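Local coordinates for protein BAG family molecular chaperone regulator 2 (Arabidopsis thaliana, PDB 4HWD) that acts, probably, as a co-chaperone that binds the ATPase domain of HSP70/HSC70 through its BAG domain and regulates programmed cell death and stress responses, at residues Q51-D56 / Q71-H76; K35-L41 / L85-S90. The contacts are given in a common frame with arbitrary orientation. Numbering follows the deposited sequence.

How the contacts relate
Both contacts join helix 38-57 to helix 63-89 in the three-helix BAG domain, and contact 1 is nested along the chain inside the loop that contact 2 closes. Their centres are 22 Å apart and their nearest atoms about 11 Å, so they do not touch. Contact 1 lies about 7 Å from the centre of the chain, centre to centre, and packs leucines between two helices with an acidic pair at its margin. Contact 2, about 17 Å out, sits near the end of the bundle, where polar groups bind the loop leading into helix 38-57. Each is partly buried, and in each some side chains also reach helix 2-31.

Contact 1. Residues Q51-D56 / Q71-H76; sequences QLVKLD and QEERLH
Residues 51-56 and 71-76 are helical throughout, each taken from within a longer helix. Their local axes run antiparallel at 160° (signed crossing angle -160°) and approach to 10.2 Å; the closest CA pair is Leu52 and Glu72, 6.2 Å apart. Gln51 (chi1 m, chi2 m) starts its side chain toward the partner helix, its CB 4.2 Å from CD1 of Leu75; its end leads away from 71-76, and the side chain also touches Ile12 and Gln15 of helix 2-31. Leu52, with chi1 t and chi2 p, spreads over three residues of the other helix: its CD1 lies 3.4 Å from CB of Glu72 and 3.5 Å from CD1 of Leu75, while its CD2 meets the edge of the His76 ring at CD2, 3.7 Å away. One turn on, buried Leu55 repeats the t,p rotamer and points toward residues 71-76; CD2 of Leu55 lies 4.3 Å from CB of Gln71. The end of Gln71 (t) leads away from this interface, and its side chain touches Ser13 and Val16 of helix 2-31. At the margin Asp56 (m) brings OD2 to 2.8 Å from OE1 of Glu72 (p), two acceptors of like charge. Leucines thus fill the space between the antiparallel second and third helices of the three-helix bundle that forms the BAG domain.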
loop_
_atom_site.group_PDB
_atom_site.type_symbol
_atom_site.label_atom_id
_atom_site.label_comp_id
_atom_site.label_asym_id
_atom_site.label_seq_id
_atom_site.Cartn_x
_atom_site.Cartn_y
_atom_site.Cartn_z
ATOM N N GLN A 51 -5.825 3.401 0.738
ATOM C CA GLN A 51 -5.763 2.528 1.907
ATOM C C GLN A 51 -5.161 3.298 3.069
ATOM O O GLN A 51 -5.512 3.080 4.222
ATOM C CB GLN A 51 -4.901 1.293 1.617
ATOM C CG GLN A 51 -5.537 0.261 0.710
ATOM C CD GLN A 51 -6.917 -0.174 1.197
ATOM O OE1 GLN A 51 -7.143 -0.330 2.399
ATOM N NE2 GLN A 51 -7.844 -0.384 0.260
ATOM N N LEU A 52 -4.240 4.202 2.753
ATOM C CA LEU A 52 -3.567 5.000 3.765
ATOM C C LEU A 52 -4.506 6.001 4.461
ATOM O O LEU A 52 -4.376 6.242 5.663
ATOM C CB LEU A 52 -2.368 5.724 3.134
ATOM C CG LEU A 52 -1.281 6.202 4.100
ATOM C CD1 LEU A 52 -0.840 5.050 4.983
ATOM C CD2 LEU A 52 -0.105 6.761 3.318
ATOM N N VAL A 53 -5.438 6.591 3.718
ATOM C CA VAL A 53 -6.389 7.522 4.328
ATOM C C VAL A 53 -7.372 6.697 5.163
ATOM O O VAL A 53 -7.697 7.063 6.294
ATOM C CB VAL A 53 -7.191 8.343 3.272
ATOM C CG1 VAL A 53 -6.232 9.120 2.373
ATOM C CG2 VAL A 53 -8.088 7.433 2.448
ATOM N N LYS A 54 -7.836 5.580 4.599
ATOM C CA LYS A 54 -8.762 4.688 5.295
ATOM C C LYS A 54 -8.149 4.271 6.617
ATOM O O LYS A 54 -8.821 4.254 7.648
ATOM C CB LYS A 54 -9.052 3.438 4.461
ATOM C CG LYS A 54 -9.881 3.685 3.229
ATOM C CD LYS A 54 -10.383 2.373 2.668
ATOM C CE LYS A 54 -11.360 2.601 1.525
ATOM N NZ LYS A 54 -11.924 1.316 1.055
ATOM N N LEU A 55 -6.865 3.941 6.586
ATOM C CA LEU A 55 -6.168 3.540 7.792
ATOM C C LEU A 55 -6.248 4.678 8.801
ATOM O O LEU A 55 -6.908 4.555 9.827
ATOM C CB LEU A 55 -4.708 3.225 7.481
ATOM C CG LEU A 55 -3.929 2.605 8.637
ATOM C CD1 LEU A 55 -4.424 1.190 8.866
ATOM C CD2 LEU A 55 -2.449 2.591 8.322
ATOM N N ASP A 56 -5.587 5.791 8.494
ATOM C CA ASP A 56 -5.567 6.961 9.371
ATOM C C ASP A 56 -6.918 7.327 9.986
ATOM O O ASP A 56 -6.983 7.749 11.140
ATOM C CB ASP A 56 -5.002 8.166 8.618
ATOM C CG ASP A 56 -3.511 8.047 8.366
ATOM O OD1 ASP A 56 -2.952 8.920 7.671
ATOM O OD2 ASP A 56 -2.898 7.079 8.866
ATOM N N GLN A 71 1.644 -0.875 9.635
ATOM C CA GLN A 71 0.889 -0.978 8.398
ATOM C C GLN A 71 1.002 0.271 7.513
ATOM O O GLN A 71 1.195 0.164 6.302
ATOM C CB GLN A 71 -0.576 -1.269 8.712
ATOM C CG GLN A 71 -1.332 -1.857 7.536
ATOM C CD GLN A 71 -0.789 -3.217 7.124
ATOM O OE1 GLN A 71 -0.782 -3.558 5.947
ATOM N NE2 GLN A 71 -0.342 -4.003 8.099
ATOM N N GLU A 72 0.874 1.459 8.094
ATOM C CA GLU A 72 1.000 2.656 7.274
ATOM C C GLU A 72 2.479 2.885 6.983
ATOM O O GLU A 72 2.837 3.540 6.009
ATOM C CB GLU A 72 0.378 3.874 7.958
ATOM C CG GLU A 72 1.065 4.369 9.202
ATOM C CD GLU A 72 0.448 5.666 9.669
ATOM O OE1 GLU A 72 -0.755 5.652 10.021
ATOM O OE2 GLU A 72 1.160 6.696 9.667
ATOM N N GLU A 73 3.327 2.317 7.836
ATOM C CA GLU A 73 4.773 2.387 7.683
ATOM C C GLU A 73 5.161 1.513 6.481
ATOM O O GLU A 73 6.086 1.834 5.718
ATOM C CB GLU A 73 5.443 1.871 8.956
ATOM C CG GLU A 73 6.904 1.493 8.802
ATOM C CD GLU A 73 7.606 1.336 10.143
ATOM O OE1 GLU A 73 8.750 0.825 10.167
ATOM O OE2 GLU A 73 7.018 1.736 11.173
ATOM N N ARG A 74 4.437 0.406 6.324
ATOM C CA ARG A 74 4.649 -0.526 5.222
ATOM C C ARG A 74 4.151 0.124 3.942
ATOM O O ARG A 74 4.759 -0.020 2.883
ATOM C CB ARG A 74 3.882 -1.825 5.478
ATOM C CG ARG A 74 3.518 -2.595 4.223
ATOM C CD ARG A 74 3.213 -4.042 4.565
ATOM N NE ARG A 74 4.420 -4.752 4.984
ATOM C CZ ARG A 74 4.428 -5.773 5.837
ATOM N NH1 ARG A 74 3.291 -6.208 6.372
ATOM N NH2 ARG A 74 5.571 -6.367 6.151
ATOM N N LEU A 75 3.038 0.843 4.061
ATOM C CA LEU A 75 2.431 1.549 2.941
ATOM C C LEU A 75 3.329 2.685 2.475
ATOM O O LEU A 75 3.383 2.995 1.286
ATOM C CB LEU A 75 1.069 2.115 3.344
ATOM C CG LEU A 75 -0.117 1.187 3.137
ATOM C CD1 LEU A 75 -1.338 1.735 3.860
ATOM C CD2 LEU A 75 -0.377 1.030 1.645
ATOM N N HIS A 76 4.020 3.316 3.415
ATOM C CA HIS A 76 4.920 4.403 3.073
ATOM C C HIS A 76 6.036 3.826 2.224
ATOM O O HIS A 76 6.459 4.431 1.239
ATOM C CB HIS A 76 5.509 5.035 4.337
ATOM C CG HIS A 76 4.545 5.899 5.091
ATOM N ND1 HIS A 76 4.870 6.515 6.280
ATOM C CD2 HIS A 76 3.266 6.255 4.818
ATOM C CE1 HIS A 76 3.834 7.214 6.709
ATOM N NE2 HIS A 76 2.848 7.074 5.841
#

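Contact 2. Residues K35-L41 / L85-S90; sequences KVEEKNL and LKIKNS
The end of helix 63-89 packs against the extended loop residues 35-37 and the first residues of helix 38-57. Glu37 occupies the N-cap position. The nearest CA pairs are Lys35 with Asn89 at 6.8 Å, Glu38 with Ser90 at 7.1 Å and Leu41 with Lys86 at 6.7 Å. Leu85 points toward the partner segment, its backbone O 4.0 Å from CD2 of Leu41, and its side chain touches Leu23 and Asp27 of helix 2-31. Lys86 (chi1 m) runs beside Leu41, with CG 4.2 Å from CB of that leucine, and its CE comes within 3.7 Å of OE1 of Glu38. Asn89 (chi1 t, chi2 58°) turns its buried amide to the loop: ND2 donates to O of Val36 at 2.8 Å, and OD1 accepts a weak bond from N of Val36 at 3.4 Å. O of Asn89 accepts from NZ of Lys35 at 3.1 Å, while CD2 of Leu41 lies 3.6 Å from ND2 of Asn89. Ser90, the last residue of this fragment and poorly ordered, folds back through OG onto O of Lys86 at 2.8 Å; that OG is 3.7 Å from OE2 of Glu38. One carboxamide thus meets both N and O of Val36, holding its extended backbone (phi/psi -126/138) to the helix end by hydrogen bonds, one short and one weak, with Leu41 supplying the apolar side.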
loop_
_atom_site.group_PDB
_atom_site.type_symbol
_atom_site.label_atom_id
_atom_site.label_comp_id
_atom_site.label_asym_id
_atom_site.label_seq_id
_atom_site.Cartn_x
_atom_site.Cartn_y
_atom_site.Cartn_z
ATOM N N LYS A 35 8.159 -3.189 -20.063
ATOM C CA LYS A 35 7.453 -1.921 -19.890
ATOM C C LYS A 35 6.077 -2.129 -19.264
ATOM O O LYS A 35 5.419 -3.147 -19.495
ATOM C CB LYS A 35 7.288 -1.216 -21.239
ATOM C CG LYS A 35 6.659 0.179 -21.162
ATOM C CD LYS A 35 7.694 1.248 -20.843
ATOM C CE LYS A 35 7.091 2.645 -20.953
ATOM N NZ LYS A 35 8.131 3.718 -20.921
ATOM N N VAL A 36 5.661 -1.150 -18.466
ATOM C CA VAL A 36 4.365 -1.167 -17.787
ATOM C C VAL A 36 3.638 0.126 -18.127
ATOM O O VAL A 36 4.245 1.195 -18.158
ATOM C CB VAL A 36 4.534 -1.281 -16.241
ATOM C CG1 VAL A 36 3.237 -0.902 -15.529
ATOM C CG2 VAL A 36 4.917 -2.706 -15.871
ATOM N N GLU A 37 2.342 0.024 -18.394
ATOM C CA GLU A 37 1.547 1.194 -18.740
ATOM C C GLU A 37 1.618 2.197 -17.588
ATOM O O GLU A 37 1.419 1.839 -16.426
ATOM C CB GLU A 37 0.101 0.767 -19.007
ATOM C CG GLU A 37 -0.680 1.684 -19.933
ATOM C CD GLU A 37 -1.963 1.034 -20.438
ATOM O OE1 GLU A 37 -1.871 -0.021 -21.105
ATOM O OE2 GLU A 37 -3.061 1.571 -20.170
ATOM N N GLU A 38 1.908 3.451 -17.911
ATOM C CA GLU A 38 2.019 4.481 -16.888
ATOM C C GLU A 38 0.747 4.646 -16.065
ATOM O O GLU A 38 0.803 4.757 -14.841
ATOM C CB GLU A 38 2.398 5.823 -17.522
ATOM C CG GLU A 38 2.613 6.926 -16.498
ATOM C CD GLU A 38 3.699 6.588 -15.489
ATOM O OE1 GLU A 38 3.809 7.307 -14.473
ATOM O OE2 GLU A 38 4.447 5.609 -15.713
ATOM N N LYS A 39 -0.397 4.663 -16.736
ATOM C CA LYS A 39 -1.668 4.813 -16.046
ATOM C C LYS A 39 -1.864 3.731 -14.982
ATOM O O LYS A 39 -2.555 3.958 -13.996
ATOM C CB LYS A 39 -2.829 4.804 -17.056
ATOM C CG LYS A 39 -2.906 3.570 -17.941
ATOM C CD LYS A 39 -3.610 2.417 -17.237
ATOM C CE LYS A 39 -5.128 2.568 -17.280
ATOM N NZ LYS A 39 -5.659 2.335 -18.654
ATOM N N ASN A 40 -1.251 2.565 -15.176
ATOM C CA ASN A 40 -1.370 1.479 -14.201
ATOM C C ASN A 40 -0.525 1.756 -12.968
ATOM O O ASN A 40 -0.895 1.385 -11.854
ATOM C CB ASN A 40 -0.970 0.140 -14.820
ATOM C CG ASN A 40 -2.022 -0.386 -15.779
ATOM O OD1 ASN A 40 -3.220 -0.340 -15.484
ATOM N ND2 ASN A 40 -1.585 -0.887 -16.930
ATOM N N LEU A 41 0.615 2.402 -13.174
ATOM C CA LEU A 41 1.493 2.764 -12.062
ATOM C C LEU A 41 0.747 3.815 -11.244
ATOM O O LEU A 41 0.792 3.813 -10.013
ATOM C CB LEU A 41 2.811 3.339 -12.590
ATOM C CG LEU A 41 4.069 2.466 -12.514
ATOM C CD1 LEU A 41 3.729 1.006 -12.735
ATOM C CD2 LEU A 41 5.081 2.955 -13.542
ATOM N N LEU A 85 9.636 3.432 -9.241
ATOM C CA LEU A 85 9.256 2.652 -10.420
ATOM C C LEU A 85 8.750 3.593 -11.512
ATOM O O LEU A 85 8.989 3.362 -12.695
ATOM C CB LEU A 85 8.161 1.617 -10.092
ATOM C CG LEU A 85 8.564 0.336 -9.345
ATOM C CD1 LEU A 85 7.448 -0.701 -9.448
ATOM C CD2 LEU A 85 9.839 -0.222 -9.951
ATOM N N LYS A 86 8.044 4.645 -11.112
ATOM C CA LYS A 86 7.511 5.619 -12.066
ATOM C C LYS A 86 8.653 6.312 -12.788
ATOM O O LYS A 86 8.606 6.515 -13.997
ATOM C CB LYS A 86 6.657 6.673 -11.351
ATOM C CG LYS A 86 5.317 6.165 -10.854
ATOM C CD LYS A 86 4.540 7.237 -10.112
ATOM C CE LYS A 86 4.214 8.422 -11.007
ATOM N NZ LYS A 86 3.444 9.478 -10.273
ATOM N N ILE A 87 9.679 6.677 -12.031
ATOM C CA ILE A 87 10.841 7.351 -12.585
ATOM C C ILE A 87 11.572 6.413 -13.539
ATOM O O ILE A 87 11.892 6.782 -14.674
ATOM C CB ILE A 87 11.793 7.813 -11.441
ATOM C CG1 ILE A 87 11.191 9.040 -10.748
ATOM C CG2 ILE A 87 13.186 8.108 -11.986
ATOM C CD1 ILE A 87 11.914 9.468 -9.488
ATOM N N LYS A 88 11.806 5.192 -13.071
ATOM C CA LYS A 88 12.511 4.165 -13.828
ATOM C C LYS A 88 11.758 3.712 -15.083
ATOM O O LYS A 88 12.372 3.313 -16.076
ATOM C CB LYS A 88 12.766 2.975 -12.905
ATOM C CG LYS A 88 13.924 2.094 -13.293
ATOM C CD LYS A 88 14.286 1.181 -12.128
ATOM C CE LYS A 88 15.368 0.189 -12.508
ATOM N NZ LYS A 88 14.918 -0.707 -13.603
ATOM N N ASN A 89 10.430 3.786 -15.039
ATOM C CA ASN A 89 9.594 3.366 -16.162
ATOM C C ASN A 89 9.419 4.471 -17.200
ATOM O O ASN A 89 9.757 4.292 -18.372
ATOM C CB ASN A 89 8.223 2.914 -15.645
ATOM C CG ASN A 89 7.375 2.260 -16.720
ATOM O OD1 ASN A 89 7.776 1.261 -17.327
ATOM N ND2 ASN A 89 6.193 2.812 -16.956
ATOM N N SER A 90 8.893 5.612 -16.762
ATOM C CA SER A 90 8.657 6.749 -17.650
ATOM C C SER A 90 9.757 7.808 -17.563
ATOM O O SER A 90 9.702 8.643 -16.634
ATOM C CB SER A 90 7.297 7.391 -17.338
ATOM O OG SER A 90 7.266 7.947 -16.032
ATOM O OXT SER A 90 10.665 7.788 -18.420
#